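Local coordinates for protein Cap5O (Staphylococcus aureus, PDB 3OJO) that probably oxidises UDP-N-acetylmannosamine with NAD as cofactor, acting as the sugar-nucleotide dehydrogenase of a capsular polysaccharide pathway, at residues 87-92 against 125-130. Sequence-based numbering, arbitrary orientation.
Sequences FIIAVP and IIVEST. With NAD (nicotinamide-adenine-dinucleotide), chain J.
Strands 86-89 and 124-127 run side by side and parallel in the NAD-binding Rossmann domain, joined by a beta-alpha-beta crossover through helix 106-115. Ile-126 straddles Ile-88 of the partner strand: its N-H meets Phe-87 O almost dead straight (2.8 Å, 178°), and its O takes the N-H of Ile-89 at 2.8 Å. On the face packed by helix 106-115, the Phe-87 and Ile-125 side chains lie alongside each other. Both Ile-125 torsions are near -60° (chi2 -62°), which folds CD1 back to 3.5 Å from Phe-87 CD2, obliquely to the ring. Ile-89 sends CD1 across to the CG2 branches of Ile-125 and Val-127. On the other face Ile-88 CG1 flanks Ile-126 CD1, while Ile-88 CG2, anti to the backbone N, rests 3.7 Å from Glu-128 CD, against an extended acid chain whose OE2 is hydrogen-bonded to Tyr-195. Beyond the paired strands the chains splay, and Ile-89 O grips Glu-128 N at 2.8 Å and, weakly, Ser-129 N. Ser-129 OG, beside its own backbone N (chi1 -55°), turns back to donate in the carbonyl plane to a lone pair of Val-91 O (2.8 Å). Val-91 CG1 touches the adenine at C5A (3.5 Å), and Thr-130 N donates to ribose O2D of NAD at 2.9 Å. Backbone hydrogen bonds and apolar packing on both faces thus hold the strands together, and the bonds of Ile-89 O and Ser-129 OG carry the link into the two strand-end loops, consistent with setting Val-91, Pro-92 and Thr-130 along the dinucleotide.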
loop_
_atom_site.group_PDB
_atom_site.type_symbol
_atom_site.label_atom_id
_atom_site.label_comp_id
_atom_site.label_asym_id
_atom_site.label_seq_id
_atom_site.Cartn_x
_atom_site.Cartn_y
_atom_site.Cartn_z
ATOM N N PHE B 87 -29.379 -11.309 19.521
ATOM C CA PHE B 87 -28.517 -10.488 20.360
ATOM C C PHE B 87 -27.436 -9.878 19.479
ATOM O O PHE B 87 -26.782 -10.588 18.727
ATOM C CB PHE B 87 -27.871 -11.295 21.474
ATOM C CG PHE B 87 -28.807 -11.903 22.483
ATOM C CD1 PHE B 87 -29.121 -11.229 23.659
ATOM C CD2 PHE B 87 -29.331 -13.179 22.289
ATOM C CE1 PHE B 87 -29.951 -11.818 24.619
ATOM C CE2 PHE B 87 -30.180 -13.760 23.240
ATOM C CZ PHE B 87 -30.475 -13.081 24.403
ATOM N N ILE B 88 -27.285 -8.556 19.542
ATOM C CA ILE B 88 -26.266 -7.834 18.795
ATOM C C ILE B 88 -25.282 -7.191 19.782
ATOM O O ILE B 88 -25.686 -6.334 20.569
ATOM C CB ILE B 88 -26.851 -6.793 17.788
ATOM C CG1 ILE B 88 -27.749 -7.473 16.735
ATOM C CG2 ILE B 88 -25.704 -6.009 17.127
ATOM C CD1 ILE B 88 -28.454 -6.590 15.789
ATOM N N ILE B 89 -23.994 -7.592 19.718
ATOM C CA ILE B 89 -22.945 -6.992 20.541
ATOM C C ILE B 89 -22.330 -5.850 19.719
ATOM O O ILE B 89 -21.775 -6.087 18.635
ATOM C CB ILE B 89 -21.916 -8.037 21.027
ATOM C CG1 ILE B 89 -22.598 -9.063 21.965
ATOM C CG2 ILE B 89 -20.701 -7.371 21.702
ATOM C CD1 ILE B 89 -22.042 -10.453 21.902
ATOM N N ALA B 90 -22.467 -4.620 20.235
ATOM C CA ALA B 90 -21.976 -3.375 19.635
ATOM C C ALA B 90 -21.232 -2.542 20.697
ATOM O O ALA B 90 -21.364 -1.317 20.737
ATOM C CB ALA B 90 -23.139 -2.583 19.068
ATOM N N VAL B 91 -20.449 -3.223 21.557
ATOM C CA VAL B 91 -19.642 -2.617 22.619
ATOM C C VAL B 91 -18.292 -2.130 22.011
ATOM O O VAL B 91 -17.986 -2.513 20.874
ATOM C CB VAL B 91 -19.450 -3.575 23.836
ATOM C CG1 VAL B 91 -20.789 -4.026 24.412
ATOM C CG2 VAL B 91 -18.590 -4.775 23.462
ATOM N N PRO B 92 -17.461 -1.311 22.701
ATOM C CA PRO B 92 -16.198 -0.894 22.074
ATOM C C PRO B 92 -15.090 -1.946 22.127
ATOM O O PRO B 92 -15.113 -2.872 22.944
ATOM C CB PRO B 92 -15.808 0.380 22.843
ATOM C CG PRO B 92 -16.818 0.521 23.954
ATOM C CD PRO B 92 -17.605 -0.732 24.049
ATOM N N ILE B 125 -26.553 -14.729 17.658
ATOM C CA ILE B 125 -25.602 -13.799 18.263
ATOM C C ILE B 125 -24.838 -13.154 17.122
ATOM O O ILE B 125 -24.171 -13.847 16.354
ATOM C CB ILE B 125 -24.641 -14.445 19.309
ATOM C CG1 ILE B 125 -25.385 -15.327 20.383
ATOM C CG2 ILE B 125 -23.679 -13.411 19.922
ATOM C CD1 ILE B 125 -26.348 -14.704 21.263
ATOM N N ILE B 126 -24.981 -11.832 16.990
ATOM C CA ILE B 126 -24.283 -11.022 16.000
ATOM C C ILE B 126 -23.287 -10.158 16.741
ATOM O O ILE B 126 -23.646 -9.508 17.721
ATOM C CB ILE B 126 -25.208 -10.179 15.099
ATOM C CG1 ILE B 126 -26.266 -11.060 14.392
ATOM C CG2 ILE B 126 -24.376 -9.370 14.069
ATOM C CD1 ILE B 126 -27.472 -10.292 13.885
ATOM N N VAL B 127 -22.027 -10.190 16.302
ATOM C CA VAL B 127 -20.991 -9.341 16.860
ATOM C C VAL B 127 -20.729 -8.271 15.797
ATOM O O VAL B 127 -20.279 -8.593 14.693
ATOM C CB VAL B 127 -19.751 -10.147 17.296
ATOM C CG1 VAL B 127 -18.677 -9.238 17.878
ATOM C CG2 VAL B 127 -20.138 -11.208 18.318
ATOM N N GLU B 128 -21.160 -7.020 16.082
ATOM C CA GLU B 128 -20.996 -5.880 15.171
ATOM C C GLU B 128 -19.681 -5.125 15.428
ATOM O O GLU B 128 -19.203 -4.412 14.555
ATOM C CB GLU B 128 -22.184 -4.924 15.264
ATOM C CG GLU B 128 -23.327 -5.265 14.325
ATOM C CD GLU B 128 -24.419 -4.209 14.220
ATOM O OE1 GLU B 128 -24.338 -3.183 14.940
ATOM O OE2 GLU B 128 -25.366 -4.417 13.426
ATOM N N SER B 129 -19.108 -5.292 16.617
ATOM C CA SER B 129 -17.855 -4.700 17.077
ATOM C C SER B 129 -16.671 -5.232 16.269
ATOM O O SER B 129 -16.723 -6.351 15.748
ATOM C CB SER B 129 -17.636 -5.062 18.548
ATOM O OG SER B 129 -18.742 -4.676 19.344
ATOM N N THR B 130 -15.589 -4.460 16.213
ATOM C CA THR B 130 -14.388 -4.881 15.503
ATOM C C THR B 130 -13.734 -5.998 16.260
ATOM O O THR B 130 -13.484 -5.857 17.459
ATOM C CB THR B 130 -13.462 -3.694 15.252
ATOM O OG1 THR B 130 -14.191 -2.776 14.431
ATOM C CG2 THR B 130 -12.162 -4.106 14.556
HETATM P PA NAD J . -19.095 3.818 21.859
HETATM O O1A NAD J . -18.072 4.037 22.903
HETATM O O2A NAD J . -19.651 5.092 21.359
HETATM O O5B NAD J . -20.271 2.913 22.478
HETATM C C5B NAD J . -20.005 1.787 23.271
HETATM C C4B NAD J . -21.097 1.697 24.310
HETATM O O4B NAD J . -21.157 0.378 24.811
HETATM C C3B NAD J . -20.880 2.646 25.496
HETATM O O3B NAD J . -22.099 3.322 25.786
HETATM C C2B NAD J . -20.580 1.686 26.640
HETATM O O2B NAD J . -20.993 2.162 27.904
HETATM C C1B NAD J . -21.328 0.433 26.220
HETATM N N9A NAD J . -20.755 -0.765 26.852
HETATM C C8A NAD J . -19.416 -1.017 27.057
HETATM N N7A NAD J . -19.281 -2.265 27.558
HETATM C C5A NAD J . -20.519 -2.802 27.680
HETATM C C6A NAD J . -20.954 -4.040 28.157
HETATM N N6A NAD J . -20.041 -4.918 28.585
HETATM N N1A NAD J . -22.316 -4.328 28.165
HETATM C C2A NAD J . -23.234 -3.403 27.692
HETATM N N3A NAD J . -22.797 -2.178 27.224
HETATM C C4A NAD J . -21.462 -1.882 27.218
HETATM O O3 NAD J . -18.443 2.916 20.682
HETATM P PN NAD J . -19.014 2.857 19.183
HETATM O O1N NAD J . -18.465 4.025 18.448
HETATM O O2N NAD J . -20.477 2.610 19.216
HETATM O O5D NAD J . -18.281 1.584 18.584
HETATM C C5D NAD J . -18.180 0.384 19.306
HETATM C C4D NAD J . -17.217 -0.528 18.552
HETATM O O4D NAD J . -17.713 -0.795 17.249
HETATM C C3D NAD J . -15.850 0.097 18.277
HETATM O O3D NAD J . -14.960 0.174 19.375
HETATM C C2D NAD J . -15.361 -0.829 17.191
HETATM O O2D NAD J . -15.144 -2.099 17.750
HETATM C C1D NAD J . -16.622 -0.972 16.355
HETATM N N1N NAD J . -16.555 0.050 15.285
HETATM C C2N NAD J . -17.154 1.284 15.409
HETATM C C3N NAD J . -17.027 2.226 14.376
HETATM C C7N NAD J . -17.995 3.372 14.273
HETATM O O7N NAD J . -18.547 3.654 13.001
HETATM N N7N NAD J . -18.285 4.104 15.356
HETATM C C4N NAD J . -16.261 1.917 13.243
HETATM C C5N NAD J . -15.624 0.682 13.140
HETATM C C6N NAD J . -15.773 -0.233 14.185
#